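PDB 5HXD: protein MpaA from Escherichia coli O157:H7, which probably hydrolyses, with one catalytic zinc ion per subunit, the gamma-D-glutamyl-diaminopimelate amide bond of murein tripeptide during peptidoglycan degradation. Local coordinates for residues A[60-65]-A[229-234]; A[87-92]-A[124-129]; A[100-105]-A[140-145]. All coordinates share one frame; numbering follows the deposited sequence.

Overall arrangement
All three contacts are mainly buried; only in contact 3 does one touching residue, Pro102, lie exposed. Contact 1 packs Leu231 on helix 53-65, methyl against methyl and backbone, across the chain's centre from contacts 2 and 3 (about 29 Å and about 25 Å between contact centres). Contacts 2 and 3 both draw on the long loop between helix 81-85 and strand 110-114: one packs it on strand 122-127, near zinc, by the aliphatic parts of an arginine and an alanine against a leucine, the other on helix 136-148, through sulfur and an aromatic ring. A probable hydrogen bond, Thr128 O to Asn100 ND2 (2.6 Å), links them. Contacts 1 and 2 also touch the second subunit.

Contact 1 (A[60-65]-A[229-234]); sequences SCALRT and NLLRWH
Leu231 CD1 rests over the flat peptide group that joins Ala62 to Leu63, almost straight above the carbonyl carbon and 3.5 Å from Ala62 O. Ala62 CB, which leans to the same side of that plane, meets the methyl at 3.6 Å, and Leu63 N closes the patch. A second flat group, the Arg64 guanidinium, belongs to the helix alone: Ser60 OG lies at its edge and in its plane, receiving Arg64 NE at 3.2 Å along a nearly straight bond (166°). Arg64 NH1 is taken by Arg10 O, and Ser60 OG also bonds to Leu86 O of the second subunit, so this side of helix 53-65 faces the dimer partner.

The small side chain of Ala62 suits its place, because it lets the leucine come right up to the helix backbone. Leu231 holds CG anti to its own carbonyl carbon (chi1 -58°), which carries the isobutyl group forward from the type I turn of residues 230-233. Both Leu63 and Leu231 also touch Val75 of strand 74-76, while Ala62 packs on Leu224 and Met227 of helix 224-230; the contact thus brings two helices together beside an outer strand of the mixed sheet. One turn on from Cys61, Thr65 OG1 bonds back to Cys61 O at 2.7 Å, from above the carbonyl plane, and its polar end is thereby given a backbone partner.

With no hydrogen bond between the two segments, their attraction is dispersion and the burial of apolar surface, and it depends on shape rather than on polar pairing.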
loop_
_atom_site.group_PDB
_atom_site.type_symbol
_atom_site.label_atom_id
_atom_site.label_comp_id
_atom_site.label_asym_id
_atom_site.label_seq_id
_atom_site.Cartn_x
_atom_site.Cartn_y
_atom_site.Cartn_z
ATOM N N SER A 60 6.330 -8.404 3.758
ATOM C CA SER A 60 6.720 -7.694 4.981
ATOM C C SER A 60 6.417 -8.532 6.216
ATOM O O SER A 60 7.108 -8.429 7.234
ATOM C CB SER A 60 6.000 -6.342 5.083
ATOM O OG SER A 60 6.381 -5.639 6.263
ATOM N N CYS A 61 5.369 -9.354 6.121
ATOM C CA CYS A 61 4.970 -10.234 7.219
ATOM C C CYS A 61 5.914 -11.414 7.294
ATOM O O CYS A 61 6.350 -11.811 8.375
ATOM C CB CYS A 61 3.530 -10.722 7.045
ATOM S SG CYS A 61 2.269 -9.506 7.521
ATOM N N ALA A 62 6.230 -11.967 6.131
ATOM C CA ALA A 62 7.148 -13.080 6.052
ATOM C C ALA A 62 8.520 -12.666 6.542
ATOM O O ALA A 62 9.141 -13.392 7.293
ATOM C CB ALA A 62 7.222 -13.592 4.653
ATOM N N LEU A 63 8.975 -11.487 6.133
ATOM C CA LEU A 63 10.271 -10.974 6.551
ATOM C C LEU A 63 10.319 -10.743 8.058
ATOM O O LEU A 63 11.366 -10.891 8.680
ATOM C CB LEU A 63 10.585 -9.688 5.795
ATOM C CG LEU A 63 11.895 -8.936 6.026
ATOM C CD1 LEU A 63 13.080 -9.810 5.771
ATOM C CD2 LEU A 63 11.946 -7.757 5.093
ATOM N N ARG A 64 9.172 -10.405 8.638
ATOM C CA ARG A 64 9.044 -10.110 10.072
ATOM C C ARG A 64 8.714 -11.368 10.891
ATOM O O ARG A 64 8.692 -11.320 12.124
ATOM C CB ARG A 64 7.960 -9.026 10.311
ATOM C CG ARG A 64 8.417 -7.584 10.027
ATOM C CD ARG A 64 7.344 -6.515 10.301
ATOM N NE ARG A 64 6.241 -6.567 9.335
ATOM C CZ ARG A 64 4.985 -6.897 9.631
ATOM N NH1 ARG A 64 4.652 -7.195 10.876
ATOM N NH2 ARG A 64 4.064 -6.935 8.674
ATOM N N THR A 65 8.459 -12.483 10.201
ATOM C CA THR A 65 8.056 -13.744 10.838
ATOM C C THR A 65 9.191 -14.753 10.917
ATOM O O THR A 65 9.617 -15.132 12.007
ATOM C CB THR A 65 6.892 -14.404 10.086
ATOM O OG1 THR A 65 5.711 -13.614 10.260
ATOM C CG2 THR A 65 6.633 -15.815 10.603
ATOM N N ASN A 229 8.822 -19.569 3.373
ATOM C CA ASN A 229 9.671 -20.662 2.895
ATOM C C ASN A 229 10.498 -20.211 1.698
ATOM O O ASN A 229 11.607 -20.714 1.478
ATOM C CB ASN A 229 8.845 -21.905 2.534
ATOM C CG ASN A 229 8.218 -22.564 3.748
ATOM O OD1 ASN A 229 8.726 -22.452 4.863
ATOM N ND2 ASN A 229 7.105 -23.250 3.538
ATOM N N LEU A 230 9.960 -19.246 0.949
ATOM C CA LEU A 230 10.656 -18.647 -0.191
ATOM C C LEU A 230 11.885 -17.852 0.243
ATOM O O LEU A 230 12.895 -17.814 -0.468
ATOM C CB LEU A 230 9.710 -17.741 -0.982
ATOM C CG LEU A 230 10.359 -17.047 -2.183
ATOM C CD1 LEU A 230 11.025 -18.077 -3.099
ATOM C CD2 LEU A 230 9.343 -16.211 -2.948
ATOM N N LEU A 231 11.800 -17.219 1.411
ATOM C CA LEU A 231 12.942 -16.479 1.960
ATOM C C LEU A 231 14.123 -17.407 2.287
ATOM O O LEU A 231 15.253 -16.945 2.410
ATOM C CB LEU A 231 12.529 -15.690 3.212
ATOM C CG LEU A 231 11.393 -14.664 3.034
ATOM C CD1 LEU A 231 10.711 -14.329 4.346
ATOM C CD2 LEU A 231 11.887 -13.393 2.386
ATOM N N ARG A 232 13.859 -18.707 2.416
ATOM C CA ARG A 232 14.901 -19.683 2.759
ATOM C C ARG A 232 15.029 -20.803 1.724
ATOM O O ARG A 232 15.489 -21.889 2.047
ATOM C CB ARG A 232 14.615 -20.301 4.135
ATOM C CG ARG A 232 13.252 -20.995 4.222
ATOM C CD ARG A 232 13.072 -21.787 5.517
ATOM N NE ARG A 232 11.884 -22.645 5.471
ATOM C CZ ARG A 232 11.532 -23.491 6.436
ATOM N NH1 ARG A 232 12.277 -23.587 7.526
ATOM N NH2 ARG A 232 10.436 -24.238 6.316
ATOM N N TRP A 233 14.612 -20.537 0.490
ATOM C CA TRP A 233 14.523 -21.568 -0.534
ATOM C C TRP A 233 15.884 -21.955 -1.089
ATOM O O TRP A 233 16.700 -21.092 -1.397
ATOM C CB TRP A 233 13.624 -21.109 -1.681
ATOM C CG TRP A 233 13.520 -22.099 -2.846
ATOM C CD1 TRP A 233 12.553 -23.045 -3.025
ATOM C CD2 TRP A 233 14.400 -22.223 -3.983
ATOM N NE1 TRP A 233 12.774 -23.750 -4.189
ATOM C CE2 TRP A 233 13.913 -23.255 -4.805
ATOM C CE3 TRP A 233 15.574 -21.556 -4.391
ATOM C CZ2 TRP A 233 14.521 -23.649 -5.994
ATOM C CZ3 TRP A 233 16.185 -21.940 -5.578
ATOM C CH2 TRP A 233 15.657 -22.974 -6.366
ATOM N N HIS A 234 16.117 -23.258 -1.222
ATOM C CA HIS A 234 17.297 -23.769 -1.923
ATOM C C HIS A 234 16.870 -24.919 -2.831
ATOM O O HIS A 234 15.816 -25.526 -2.605
ATOM C CB HIS A 234 18.399 -24.217 -0.941
ATOM C CG HIS A 234 17.957 -25.228 0.056
ATOM N ND1 HIS A 234 17.729 -24.917 1.398
ATOM C CD2 HIS A 234 17.706 -26.554 -0.038
ATOM C CE1 HIS A 234 17.362 -25.987 2.045
ATOM N NE2 HIS A 234 17.332 -27.014 1.192
#

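Contact 2 (A[87-92]-A[124-129]); sequences GLRANA and VVLLTG
Leu126 and Arg89 meet because each first torsion aims its chain across the gap. Leu126 keeps CG anti to its carbonyl carbon (chi1 -70°), which lifts both methyls off the strand, whereas Arg89 has CG opposite its backbone N (chi1 165°) and then runs extended to NE. The two side chains lie slantwise to one another, and Leu126 CD1 settles against the aliphatic shaft, 3.8 Å from Arg89 CD and 3.9 Å from Arg89 NE. At the polar end the same methyl lies in the guanidinium plane, at its edge. Ala90 completes the seat: its CB is 3.8 Å from Leu126 CD1 and 3.9 Å from Leu126 CD2, touching both branches of the fork. Ala90 contributes just a methyl, which fits between the loop backbone and the fork of Leu126.

Arg89 belongs to the active site of this M14 zinc peptidase. Its side chain comes about 4 Å from the zinc ion and from a cacodylate ion, probably from the crystallisation liquor, and it packs on His49, a predicted zinc ligand. Its place in the sequence and near the metal is consistent with the arginine that, in related carboxypeptidases, helps polarise the substrate carbonyl. A salt bridge from NH2 to Asp96 OD2 restrains the guanidinium, while Leu126 and Tyr113, from the two paired strands of the hairpin 110-127, flank the side chain with apolar and aromatic groups.

The loop reaches this point after a Schellman motif, in which Gly87, at positive phi, ends helix 81-85. Gly11 of the second subunit packs on Leu88, Val124 and Leu126.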
loop_
_atom_site.group_PDB
_atom_site.type_symbol
_atom_site.label_atom_id
_atom_site.label_comp_id
_atom_site.label_asym_id
_atom_site.label_seq_id
_atom_site.Cartn_x
_atom_site.Cartn_y
_atom_site.Cartn_z
ATOM N N GLY A 87 -1.733 5.018 -3.569
ATOM C CA GLY A 87 -2.669 3.998 -4.041
ATOM C C GLY A 87 -2.753 3.896 -5.560
ATOM O O GLY A 87 -3.734 3.424 -6.144
ATOM N N LEU A 88 -1.676 4.339 -6.187
ATOM C CA LEU A 88 -1.561 4.457 -7.619
ATOM C C LEU A 88 -0.694 3.303 -8.151
ATOM O O LEU A 88 0.108 2.753 -7.419
ATOM C CB LEU A 88 -0.950 5.819 -7.936
ATOM C CG LEU A 88 -0.963 6.451 -9.311
ATOM C CD1 LEU A 88 -2.365 6.863 -9.674
ATOM C CD2 LEU A 88 -0.065 7.659 -9.258
ATOM N N ARG A 89 -0.872 2.925 -9.412
ATOM C CA ARG A 89 -0.038 1.912 -10.062
ATOM C C ARG A 89 1.322 2.447 -10.523
ATOM O O ARG A 89 2.329 1.761 -10.433
ATOM C CB ARG A 89 -0.794 1.336 -11.249
ATOM C CG ARG A 89 0.051 0.562 -12.216
ATOM C CD ARG A 89 -0.733 0.250 -13.468
ATOM N NE ARG A 89 0.039 -0.485 -14.465
ATOM C CZ ARG A 89 0.052 -1.809 -14.564
ATOM N NH1 ARG A 89 -0.670 -2.544 -13.731
ATOM N NH2 ARG A 89 0.763 -2.394 -15.504
ATOM N N ALA A 90 1.330 3.676 -11.023
ATOM C CA ALA A 90 2.513 4.387 -11.500
ATOM C C ALA A 90 3.263 5.091 -10.376
ATOM O O ALA A 90 2.765 5.151 -9.247
ATOM C CB ALA A 90 2.101 5.398 -12.531
ATOM N N ASN A 91 4.457 5.629 -10.675
ATOM C CA ASN A 91 5.161 6.499 -9.712
ATOM C C ASN A 91 4.630 7.942 -9.792
ATOM O O ASN A 91 3.619 8.209 -10.445
ATOM C CB ASN A 91 6.691 6.451 -9.899
ATOM C CG ASN A 91 7.200 7.219 -11.135
ATOM O OD1 ASN A 91 6.434 7.776 -11.916
ATOM N ND2 ASN A 91 8.522 7.242 -11.300
ATOM N N ALA A 92 5.307 8.868 -9.126
ATOM C CA ALA A 92 4.768 10.204 -8.946
ATOM C C ALA A 92 4.752 11.002 -10.259
ATOM O O ALA A 92 4.218 12.111 -10.304
ATOM C CB ALA A 92 5.558 10.936 -7.872
ATOM N N VAL A 124 -6.571 2.468 -19.635
ATOM C CA VAL A 124 -6.014 3.504 -18.770
ATOM C C VAL A 124 -4.568 3.850 -19.130
ATOM O O VAL A 124 -3.659 3.026 -18.990
ATOM C CB VAL A 124 -6.059 3.095 -17.308
ATOM C CG1 VAL A 124 -5.737 4.301 -16.436
ATOM C CG2 VAL A 124 -7.431 2.515 -16.976
ATOM N N VAL A 125 -4.360 5.087 -19.570
ATOM C CA VAL A 125 -3.066 5.515 -20.099
ATOM C C VAL A 125 -2.043 5.864 -19.002
ATOM O O VAL A 125 -2.369 6.530 -18.012
ATOM C CB VAL A 125 -3.245 6.731 -21.059
ATOM C CG1 VAL A 125 -1.895 7.335 -21.459
ATOM C CG2 VAL A 125 -4.011 6.314 -22.292
ATOM N N LEU A 126 -0.814 5.374 -19.187
ATOM C CA LEU A 126 0.332 5.781 -18.376
ATOM C C LEU A 126 1.502 6.147 -19.275
ATOM O O LEU A 126 1.479 5.877 -20.472
ATOM C CB LEU A 126 0.740 4.674 -17.400
ATOM C CG LEU A 126 -0.189 4.356 -16.219
ATOM C CD1 LEU A 126 0.428 3.332 -15.278
ATOM C CD2 LEU A 126 -0.538 5.615 -15.462
ATOM N N LEU A 127 2.526 6.761 -18.696
ATOM C CA LEU A 127 3.751 7.095 -19.436
ATOM C C LEU A 127 4.916 6.048 -19.271
ATOM O O LEU A 127 5.033 5.370 -18.242
ATOM C CB LEU A 127 4.226 8.492 -19.008
ATOM C CG LEU A 127 3.353 9.727 -19.272
ATOM C CD1 LEU A 127 4.038 10.931 -18.704
ATOM C CD2 LEU A 127 3.144 9.939 -20.746
ATOM N N THR A 128 5.779 5.921 -20.281
ATOM C CA THR A 128 6.880 4.953 -20.199
ATOM C C THR A 128 8.207 5.604 -19.781
ATOM O O THR A 128 9.234 4.921 -19.683
ATOM C CB THR A 128 7.104 4.200 -21.548
ATOM O OG1 THR A 128 7.562 5.109 -22.561
ATOM C CG2 THR A 128 5.828 3.503 -22.020
ATOM N N GLY A 129 8.183 6.914 -19.527
ATOM C CA GLY A 129 9.397 7.661 -19.240
ATOM C C GLY A 129 9.816 8.455 -20.460
ATOM O O GLY A 129 9.478 8.110 -21.589
#

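Contact 3 (A[100-105]-A[140-145]); sequences NFPAAN and ALCQLI
The sulfur of Cys142 projects from the helix as a blunt knob and fits the notch between the Phe101 ring and the Pro102 ring. SG is 3.7 Å from Phe101 CD1 and 4.1 Å from Pro102 CD, both ahead of it. It meets the aromatic ring at the edge, 4.9 Å from the centroid and 74° off the ring normal, which makes this a sulfur-aromatic contact.

One residue back on the helix, Leu141 supplies a second bump: its CD2 methyl meets the far rim of the same ring, 4.0 Å from Phe101 CZ. Phe101, with CG beside its backbone N (chi1 -75°), brings its far end closer to the helix than its CB bond suggests, so that its edge runs past both bumps. The ring's length suits it to this reach, and the compact, polarisable thiol suits the notch. Pro102 lies at the exposed margin.

Phe195 stacks edge-to-face on Phe101, and Trp198 touches Phe101, Pro102 and Cys142, so helix 195-201 shares the cluster. The segment begins at Asn100, last of an Asn-Arg-Asn run whose Asn-Arg pair in related M14 carboxypeptidases helps bind substrate, and this aromatic packing joins the loop to helix 136-148 of the alpha/beta fold.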
loop_
_atom_site.group_PDB
_atom_site.type_symbol
_atom_site.label_atom_id
_atom_site.label_comp_id
_atom_site.label_asym_id
_atom_site.label_seq_id
_atom_site.Cartn_x
_atom_site.Cartn_y
_atom_site.Cartn_z
ATOM N N ASN A 100 9.398 1.171 -17.787
ATOM C CA ASN A 100 10.497 2.137 -17.693
ATOM C C ASN A 100 11.943 1.554 -17.636
ATOM O O ASN A 100 12.911 2.307 -17.527
ATOM C CB ASN A 100 10.260 3.025 -16.462
ATOM C CG ASN A 100 11.014 4.350 -16.526
ATOM O OD1 ASN A 100 11.774 4.693 -15.611
ATOM N ND2 ASN A 100 10.810 5.102 -17.611
ATOM N N PHE A 101 12.111 0.238 -17.711
ATOM C CA PHE A 101 13.450 -0.323 -17.562
ATOM C C PHE A 101 14.228 -0.273 -18.878
ATOM O O PHE A 101 13.690 -0.599 -19.943
ATOM C CB PHE A 101 13.378 -1.757 -17.020
ATOM C CG PHE A 101 13.060 -1.829 -15.555
ATOM C CD1 PHE A 101 14.078 -1.951 -14.618
ATOM C CD2 PHE A 101 11.751 -1.754 -15.109
ATOM C CE1 PHE A 101 13.805 -2.005 -13.252
ATOM C CE2 PHE A 101 11.464 -1.809 -13.745
ATOM C CZ PHE A 101 12.507 -1.936 -12.811
ATOM N N PRO A 102 15.513 0.130 -18.804
ATOM C CA PRO A 102 16.378 0.326 -19.975
ATOM C C PRO A 102 16.691 -0.959 -20.762
ATOM O O PRO A 102 17.755 -1.053 -21.369
ATOM C CB PRO A 102 17.654 0.908 -19.366
ATOM C CG PRO A 102 17.652 0.418 -17.958
ATOM C CD PRO A 102 16.216 0.445 -17.547
ATOM N N ALA A 103 15.768 -1.914 -20.759
ATOM C CA ALA A 103 15.802 -3.053 -21.671
ATOM C C ALA A 103 15.911 -2.607 -23.130
ATOM O O ALA A 103 15.637 -1.447 -23.456
ATOM C CB ALA A 103 14.565 -3.908 -21.480
ATOM N N ALA A 104 16.311 -3.518 -24.014
ATOM C CA ALA A 104 16.445 -3.153 -25.421
ATOM C C ALA A 104 15.072 -2.803 -26.015
ATOM O O ALA A 104 14.960 -1.907 -26.854
ATOM C CB ALA A 104 17.115 -4.269 -26.214
ATOM N N ASN A 105 14.025 -3.477 -25.550
ATOM C CA ASN A 105 12.696 -3.315 -26.147
ATOM C C ASN A 105 11.891 -2.125 -25.630
ATOM O O ASN A 105 10.689 -2.068 -25.874
ATOM C CB ASN A 105 11.866 -4.583 -25.945
ATOM C CG ASN A 105 11.493 -4.810 -24.497
ATOM O OD1 ASN A 105 11.985 -4.128 -23.597
ATOM N ND2 ASN A 105 10.634 -5.789 -24.260
ATOM N N ALA A 140 17.626 3.263 -9.421
ATOM C CA ALA A 140 18.103 2.787 -8.138
ATOM C C ALA A 140 18.071 1.268 -8.061
ATOM O O ALA A 140 19.034 0.647 -7.612
ATOM C CB ALA A 140 17.305 3.380 -7.033
ATOM N N LEU A 141 16.972 0.671 -8.499
ATOM C CA LEU A 141 16.890 -0.781 -8.486
ATOM C C LEU A 141 17.898 -1.399 -9.454
ATOM O O LEU A 141 18.479 -2.419 -9.147
ATOM C CB LEU A 141 15.481 -1.267 -8.836
ATOM C CG LEU A 141 15.295 -2.780 -8.646
ATOM C CD1 LEU A 141 15.277 -3.135 -7.171
ATOM C CD2 LEU A 141 14.055 -3.308 -9.340
ATOM N N CYS A 142 18.087 -0.788 -10.621
ATOM C CA CYS A 142 19.023 -1.290 -11.623
ATOM C C CYS A 142 20.461 -1.330 -11.122
ATOM O O CYS A 142 21.221 -2.251 -11.466
ATOM C CB CYS A 142 18.963 -0.443 -12.891
ATOM S SG CYS A 142 17.590 -0.845 -13.956
ATOM N N GLN A 143 20.832 -0.333 -10.319
ATOM C CA GLN A 143 22.178 -0.266 -9.772
ATOM C C GLN A 143 22.372 -1.225 -8.595
ATOM O O GLN A 143 23.445 -1.836 -8.449
ATOM C CB GLN A 143 22.523 1.165 -9.365
ATOM C CG GLN A 143 22.929 2.038 -10.551
ATOM C CD GLN A 143 23.862 1.309 -11.542
ATOM O OE1 GLN A 143 24.847 0.659 -11.142
ATOM N NE2 GLN A 143 23.543 1.405 -12.841
ATOM N N LEU A 144 21.337 -1.348 -7.769
ATOM C CA LEU A 144 21.288 -2.351 -6.712
ATOM C C LEU A 144 21.607 -3.737 -7.280
ATOM O O LEU A 144 22.494 -4.428 -6.784
ATOM C CB LEU A 144 19.907 -2.353 -6.038
ATOM C CG LEU A 144 19.628 -3.328 -4.889
ATOM C CD1 LEU A 144 20.244 -2.843 -3.590
ATOM C CD2 LEU A 144 18.139 -3.548 -4.723
ATOM N N ILE A 145 20.900 -4.123 -8.339
ATOM C CA ILE A 145 21.052 -5.461 -8.906
ATOM C C ILE A 145 22.427 -5.652 -9.588
ATOM O O ILE A 145 22.889 -6.779 -9.738
ATOM C CB ILE A 145 19.872 -5.774 -9.888
ATOM C CG1 ILE A 145 18.547 -5.612 -9.146
ATOM C CG2 ILE A 145 19.952 -7.193 -10.442
ATOM C CD1 ILE A 145 17.310 -5.922 -9.967
#